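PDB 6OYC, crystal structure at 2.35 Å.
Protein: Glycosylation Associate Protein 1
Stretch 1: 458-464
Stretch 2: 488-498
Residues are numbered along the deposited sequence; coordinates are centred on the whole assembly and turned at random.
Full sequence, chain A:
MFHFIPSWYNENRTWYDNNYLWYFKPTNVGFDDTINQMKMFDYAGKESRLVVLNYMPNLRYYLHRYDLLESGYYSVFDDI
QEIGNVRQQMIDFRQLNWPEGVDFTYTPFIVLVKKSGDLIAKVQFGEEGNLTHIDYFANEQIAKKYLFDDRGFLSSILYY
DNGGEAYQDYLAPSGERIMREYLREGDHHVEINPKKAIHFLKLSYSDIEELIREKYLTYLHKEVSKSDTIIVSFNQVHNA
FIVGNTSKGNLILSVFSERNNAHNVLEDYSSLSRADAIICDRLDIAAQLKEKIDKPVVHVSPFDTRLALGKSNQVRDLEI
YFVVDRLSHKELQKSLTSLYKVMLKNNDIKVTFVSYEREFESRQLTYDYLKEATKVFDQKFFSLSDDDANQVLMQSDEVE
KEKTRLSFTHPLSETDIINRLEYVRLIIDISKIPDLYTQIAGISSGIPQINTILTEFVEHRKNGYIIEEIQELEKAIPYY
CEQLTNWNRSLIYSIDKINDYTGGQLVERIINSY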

ATOM      1  N   VAL A 458       2.077  15.279 -14.182  1.00 44.32           N
ATOM      2  CA  VAL A 458       3.194  15.991 -14.788  1.00 45.05           C
ATOM      3  C   VAL A 458       2.634  17.093 -15.670  1.00 47.25           C
ATOM      4  O   VAL A 458       1.746  16.844 -16.493  1.00 47.18           O
ATOM      5  CB  VAL A 458       4.094  15.049 -15.608  1.00 45.19           C
ATOM      6  CG1 VAL A 458       5.067  15.856 -16.460  1.00 45.88           C
ATOM      7  CG2 VAL A 458       4.834  14.082 -14.693  1.00 41.39           C
ATOM      8  N   GLU A 459       3.128  18.308 -15.474  1.00 48.51           N
ATOM      9  CA  GLU A 459       2.956  19.388 -16.435  1.00 53.19           C
ATOM     10  C   GLU A 459       4.243  19.486 -17.247  1.00 51.24           C
ATOM     11  O   GLU A 459       5.324  19.675 -16.678  1.00 51.72           O
ATOM     12  CB  GLU A 459       2.639  20.712 -15.739  1.00 53.84           C
ATOM     13  CG  GLU A 459       1.199  20.828 -15.238  1.00 58.82           C
ATOM     14  CD  GLU A 459       0.871  22.218 -14.731  1.00 64.30           C
ATOM     15  OE1 GLU A 459       0.716  23.138 -15.564  1.00 65.06           O
ATOM     16  OE2 GLU A 459       0.779  22.397 -13.497  1.00 66.51           O
ATOM     17  N   HIS A 460       4.124  19.318 -18.563  1.00 54.81           N
ATOM     18  CA  HIS A 460       5.273  19.350 -19.463  1.00 49.81           C
ATOM     19  C   HIS A 460       6.138  20.577 -19.209  1.00 50.75           C
ATOM     20  O   HIS A 460       5.627  21.687 -19.047  1.00 52.87           O
ATOM     21  CB  HIS A 460       4.777  19.339 -20.910  1.00 47.18           C
ATOM     22  CG  HIS A 460       5.866  19.240 -21.930  1.00 54.33           C
ATOM     23  ND1 HIS A 460       6.790  18.217 -21.943  1.00 54.32           N
ATOM     24  CD2 HIS A 460       6.168  20.031 -22.989  1.00 49.69           C
ATOM     25  CE1 HIS A 460       7.612  18.381 -22.966  1.00 53.62           C
ATOM     26  NE2 HIS A 460       7.255  19.473 -23.615  1.00 53.78           N
ATOM     27  N   ARG A 461       7.457  20.358 -19.141  1.00 52.89           N
ATOM     28  CA  ARG A 461       8.474  21.400 -18.976  1.00 53.70           C
ATOM     29  C   ARG A 461       8.297  22.214 -17.695  1.00 52.12           C
ATOM     30  O   ARG A 461       8.892  23.286 -17.546  1.00 54.39           O
ATOM     31  CB  ARG A 461       8.524  22.338 -20.193  1.00 56.97           C
ATOM     32  CG  ARG A 461       9.030  21.679 -21.482  1.00 62.23           C
ATOM     33  CD  ARG A 461       8.862  22.602 -22.692  1.00 68.11           C
ATOM     34  NE  ARG A 461       9.814  23.709 -22.648  1.00 82.36           N
ATOM     35  CZ  ARG A 461      10.903  23.782 -23.405  1.00 86.09           C
ATOM     36  NH1 ARG A 461      11.171  22.813 -24.276  1.00 80.00           N
ATOM     37  NH2 ARG A 461      11.719  24.824 -23.293  1.00 93.41           N
ATOM     38  N   LYS A 462       7.502  21.729 -16.752  1.00 51.69           N
ATOM     39  CA  LYS A 462       7.381  22.365 -15.446  1.00 52.04           C
ATOM     40  C   LYS A 462       7.909  21.476 -14.336  1.00 50.85           C
ATOM     41  O   LYS A 462       8.713  21.930 -13.508  1.00 52.24           O
ATOM     42  CB  LYS A 462       5.914  22.732 -15.166  1.00 55.43           C
ATOM     43  CG  LYS A 462       5.360  23.847 -16.034  1.00 60.26           C
ATOM     44  CD  LYS A 462       4.110  24.454 -15.413  1.00 63.18           C
ATOM     45  CE  LYS A 462       3.469  25.463 -16.343  1.00 65.73           C
ATOM     46  NZ  LYS A 462       4.483  26.434 -16.868  1.00 76.83           N
ATOM     47  N   ASN A 463       7.471  20.213 -14.300  1.00 48.15           N
ATOM     48  CA  ASN A 463       7.984  19.227 -13.354  1.00 48.23           C
ATOM     49  C   ASN A 463       8.228  17.904 -14.060  1.00 46.93           C
ATOM     50  O   ASN A 463       8.253  16.852 -13.412  1.00 45.75           O
ATOM     51  CB  ASN A 463       7.024  19.036 -12.164  1.00 49.35           C
ATOM     52  CG  ASN A 463       5.724  18.319 -12.545  1.00 50.65           C
ATOM     53  OD1 ASN A 463       5.199  18.475 -13.658  1.00 48.08           O
ATOM     54  ND2 ASN A 463       5.198  17.533 -11.611  1.00 47.75           N
ATOM     55  N   GLY A 464       8.383  17.935 -15.374  1.00 45.66           N
ATOM     56  CA  GLY A 464       8.580  16.718 -16.133  1.00 43.65           C
ATOM     57  C   GLY A 464       8.670  17.034 -17.611  1.00 47.02           C
ATOM     58  O   GLY A 464       8.649  18.196 -18.034  1.00 48.72           O
ATOM     59  N   ASN A 488      15.444  23.067 -10.985  1.00 54.77           N
ATOM     60  CA  ASN A 488      14.944  23.843  -9.858  1.00 52.89           C
ATOM     61  C   ASN A 488      13.533  24.340 -10.105  1.00 53.25           C
ATOM     62  O   ASN A 488      12.773  24.522  -9.148  1.00 55.52           O
ATOM     63  CB  ASN A 488      15.868  25.015  -9.550  1.00 56.76           C
ATOM     64  CG  ASN A 488      17.248  24.565  -9.148  1.00 63.65           C
ATOM     65  OD1 ASN A 488      17.402  23.660  -8.321  1.00 67.38           O
ATOM     66  ND2 ASN A 488      18.264  25.189  -9.731  1.00 62.20           N
ATOM     67  N   ARG A 489      13.159  24.571 -11.364  1.00 51.73           N
ATOM     68  CA  ARG A 489      11.767  24.911 -11.632  1.00 53.68           C
ATOM     69  C   ARG A 489      10.844  23.801 -11.151  1.00 50.91           C
ATOM     70  O   ARG A 489       9.735  24.073 -10.674  1.00 49.48           O
ATOM     71  CB  ARG A 489      11.563  25.180 -13.128  1.00 53.17           C
ATOM     72  CG  ARG A 489      10.101  25.405 -13.515  1.00 55.24           C
ATOM     73  CD  ARG A 489       9.947  26.292 -14.747  1.00 58.98           C
ATOM     74  NE  ARG A 489      10.208  25.540 -15.965  1.00 62.30           N
ATOM     75  CZ  ARG A 489      11.364  25.562 -16.626  1.00 62.58           C
ATOM     76  NH1 ARG A 489      12.364  26.322 -16.199  1.00 62.50           N
ATOM     77  NH2 ARG A 489      11.515  24.834 -17.725  1.00 59.69           N
ATOM     78  N   SER A 490      11.307  22.550 -11.243  1.00 48.94           N
ATOM     79  CA  SER A 490      10.491  21.402 -10.874  1.00 51.68           C
ATOM     80  C   SER A 490      10.376  21.274  -9.358  1.00 51.68           C
ATOM     81  O   SER A 490       9.278  21.060  -8.823  1.00 50.30           O
ATOM     82  CB  SER A 490      11.079  20.130 -11.485  1.00 45.75           C
ATOM     83  OG  SER A 490      10.386  18.982 -11.017  1.00 48.29           O
ATOM     84  N   LEU A 491      11.500  21.403  -8.652  1.00 48.29           N
ATOM     85  CA  LEU A 491      11.467  21.407  -7.191  1.00 49.70           C
ATOM     86  C   LEU A 491      10.553  22.506  -6.663  1.00 52.43           C
ATOM     87  O   LEU A 491       9.727  22.272  -5.772  1.00 53.97           O
ATOM     88  CB  LEU A 491      12.883  21.573  -6.640  1.00 47.90           C
ATOM     89  CG  LEU A 491      13.111  21.492  -5.125  1.00 55.85           C
ATOM     90  CD1 LEU A 491      12.211  20.441  -4.413  1.00 48.21           C
ATOM     91  CD2 LEU A 491      14.574  21.202  -4.893  1.00 47.74           C
ATOM     92  N   ILE A 492      10.671  23.709  -7.223  1.00 50.60           N
ATOM     93  CA  ILE A 492       9.863  24.832  -6.763  1.00 53.70           C
ATOM     94  C   ILE A 492       8.396  24.588  -7.067  1.00 56.43           C
ATOM     95  O   ILE A 492       7.508  24.957  -6.286  1.00 53.33           O
ATOM     96  CB  ILE A 492      10.365  26.136  -7.411  1.00 52.90           C
ATOM     97  CG1 ILE A 492      11.668  26.582  -6.754  1.00 53.12           C
ATOM     98  CG2 ILE A 492       9.291  27.218  -7.367  1.00 52.90           C
ATOM     99  CD1 ILE A 492      12.560  27.397  -7.671  1.00 53.39           C
ATOM    100  N   TYR A 493       8.119  23.974  -8.217  1.00 56.26           N
ATOM    101  CA  TYR A 493       6.741  23.660  -8.565  1.00 55.27           C
ATOM    102  C   TYR A 493       6.152  22.684  -7.562  1.00 55.87           C
ATOM    103  O   TYR A 493       5.005  22.840  -7.132  1.00 57.95           O
ATOM    104  CB  TYR A 493       6.695  23.098  -9.984  1.00 55.41           C
ATOM    105  CG  TYR A 493       5.397  22.453 -10.418  1.00 57.38           C
ATOM    106  CD1 TYR A 493       5.032  21.186  -9.964  1.00 55.75           C
ATOM    107  CD2 TYR A 493       4.564  23.083 -11.338  1.00 61.03           C
ATOM    108  CE1 TYR A 493       3.858  20.582 -10.380  1.00 59.40           C
ATOM    109  CE2 TYR A 493       3.381  22.480 -11.769  1.00 60.79           C
ATOM    110  CZ  TYR A 493       3.035  21.229 -11.285  1.00 62.68           C
ATOM    111  OH  TYR A 493       1.865  20.619 -11.697  1.00 66.60           O
ATOM    112  N   SER A 494       6.923  21.670  -7.176  1.00 53.18           N
ATOM    113  CA  SER A 494       6.418  20.696  -6.221  1.00 56.44           C
ATOM    114  C   SER A 494       6.195  21.329  -4.856  1.00 58.17           C
ATOM    115  O   SER A 494       5.152  21.109  -4.228  1.00 57.94           O
ATOM    116  CB  SER A 494       7.382  19.514  -6.134  1.00 52.60           C
ATOM    117  OG  SER A 494       7.553  18.947  -7.424  1.00 53.68           O
ATOM    118  N   ILE A 495       7.146  22.158  -4.405  1.00 58.98           N
ATOM    119  CA  ILE A 495       7.098  22.710  -3.049  1.00 55.31           C
ATOM    120  C   ILE A 495       5.809  23.484  -2.816  1.00 60.77           C
ATOM    121  O   ILE A 495       5.211  23.399  -1.738  1.00 62.90           O
ATOM    122  CB  ILE A 495       8.335  23.586  -2.801  1.00 55.29           C
ATOM    123  CG1 ILE A 495       9.543  22.700  -2.524  1.00 52.61           C
ATOM    124  CG2 ILE A 495       8.093  24.514  -1.642  1.00 62.23           C
ATOM    125  CD1 ILE A 495      10.865  23.423  -2.574  1.00 51.54           C
ATOM    126  N   ASP A 496       5.349  24.226  -3.830  1.00 57.98           N
ATOM    127  CA  ASP A 496       4.148  25.020  -3.669  1.00 60.45           C
ATOM    128  C   ASP A 496       2.896  24.155  -3.704  1.00 64.13           C
ATOM    129  O   ASP A 496       2.005  24.323  -2.872  1.00 66.37           O
ATOM    130  CB  ASP A 496       4.084  26.125  -4.731  1.00 60.65           C
ATOM    131  CG  ASP A 496       5.306  27.004  -4.717  1.00 74.94           C
ATOM    132  OD1 ASP A 496       5.741  27.505  -5.778  1.00 79.85           O
ATOM    133  OD2 ASP A 496       5.808  27.231  -3.593  1.00 76.72           O
ATOM    134  N   LYS A 497       2.799  23.252  -4.672  1.00 61.07           N
ATOM    135  CA  LYS A 497       1.712  22.278  -4.670  1.00 65.18           C
ATOM    136  C   LYS A 497       1.670  21.491  -3.358  1.00 62.95           C
ATOM    137  O   LYS A 497       0.592  21.223  -2.806  1.00 61.57           O
ATOM    138  CB  LYS A 497       1.859  21.336  -5.880  1.00 58.85           C
ATOM    139  CG  LYS A 497       1.518  22.005  -7.206  1.00 58.63           C
ATOM    140  CD  LYS A 497       0.576  21.162  -8.059  1.00 59.71           C
ATOM    141  CE  LYS A 497      -0.363  22.068  -8.855  1.00 66.32           C
ATOM    142  NZ  LYS A 497       0.311  23.324  -9.328  1.00 65.37           N
ATOM    143  N   ILE A 498       2.839  21.120  -2.845  1.00 60.51           N
ATOM    144  CA  ILE A 498       2.930  20.430  -1.563  1.00 59.04           C
ATOM    145  C   ILE A 498       2.178  21.197  -0.480  1.00 65.02           C
ATOM    146  O   ILE A 498       1.451  20.610   0.333  1.00 61.99           O
ATOM    147  CB  ILE A 498       4.417  20.227  -1.193  1.00 59.66           C
ATOM    148  CG1 ILE A 498       5.014  19.029  -1.957  1.00 60.58           C
ATOM    149  CG2 ILE A 498       4.613  20.117   0.324  1.00 61.19           C
ATOM    150  CD1 ILE A 498       4.449  17.683  -1.584  1.00 56.08           C
TER

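The guanidinium of Arg-489 grips a single backbone oxygen of the loop with two of its nitrogens: both NE and NH2 of Arg-489 donate to Arg-461 O, each at 3.1 Å and with N-H...O angles of 148° and 146°. The carbonyl lies at the edge of the guanidinium, near its plane, where the two N-H groups point the same way, so one acceptor between them serves both and neither bond is linear. Arg-461 is thus held through its main chain, while its own N is bonded within the loop to Gly-464 O at 2.7 Å.

One turn further along the helix, Tyr-493 has the largest area covered by the loop, 95 Å². Its hydroxyl donates to the carboxylate of Glu-459, with OH of Tyr-493 2.8 Å from OE2 of Glu-459, an arrangement that places the acceptor near the plane of the ring. The side-chain amide of Asn-463 lies against the same tyrosine: OD1 sits over one ring face, and ND2 of Asn-463 comes within 3.6 Å of CE1 of Tyr-493. OD1 of Asn-463 also accepts from N of Glu-459 at 2.8 Å, which ties the amide to the loop beside the tyrosine. Two further bonds fold the loop, as Glu-459 O accepts from N of Lys-462 at 3.0 Å and from N of Asn-463 at 3.2 Å.

The nearest pair of CA atoms is that of Asn-463 and Ser-490, 4.1 Å apart. The small serine side chain accompanies this close approach, with OG of Ser-490 3.4 Å from CA of Asn-463. Beside it, Lys-462 O receives a CA-H...O contact from CA of Ser-490 at 3.2 Å. NZ of Lys-497 remains 4.3 Å from OE2 of Glu-459, too far for a salt bridge although the charges are opposite.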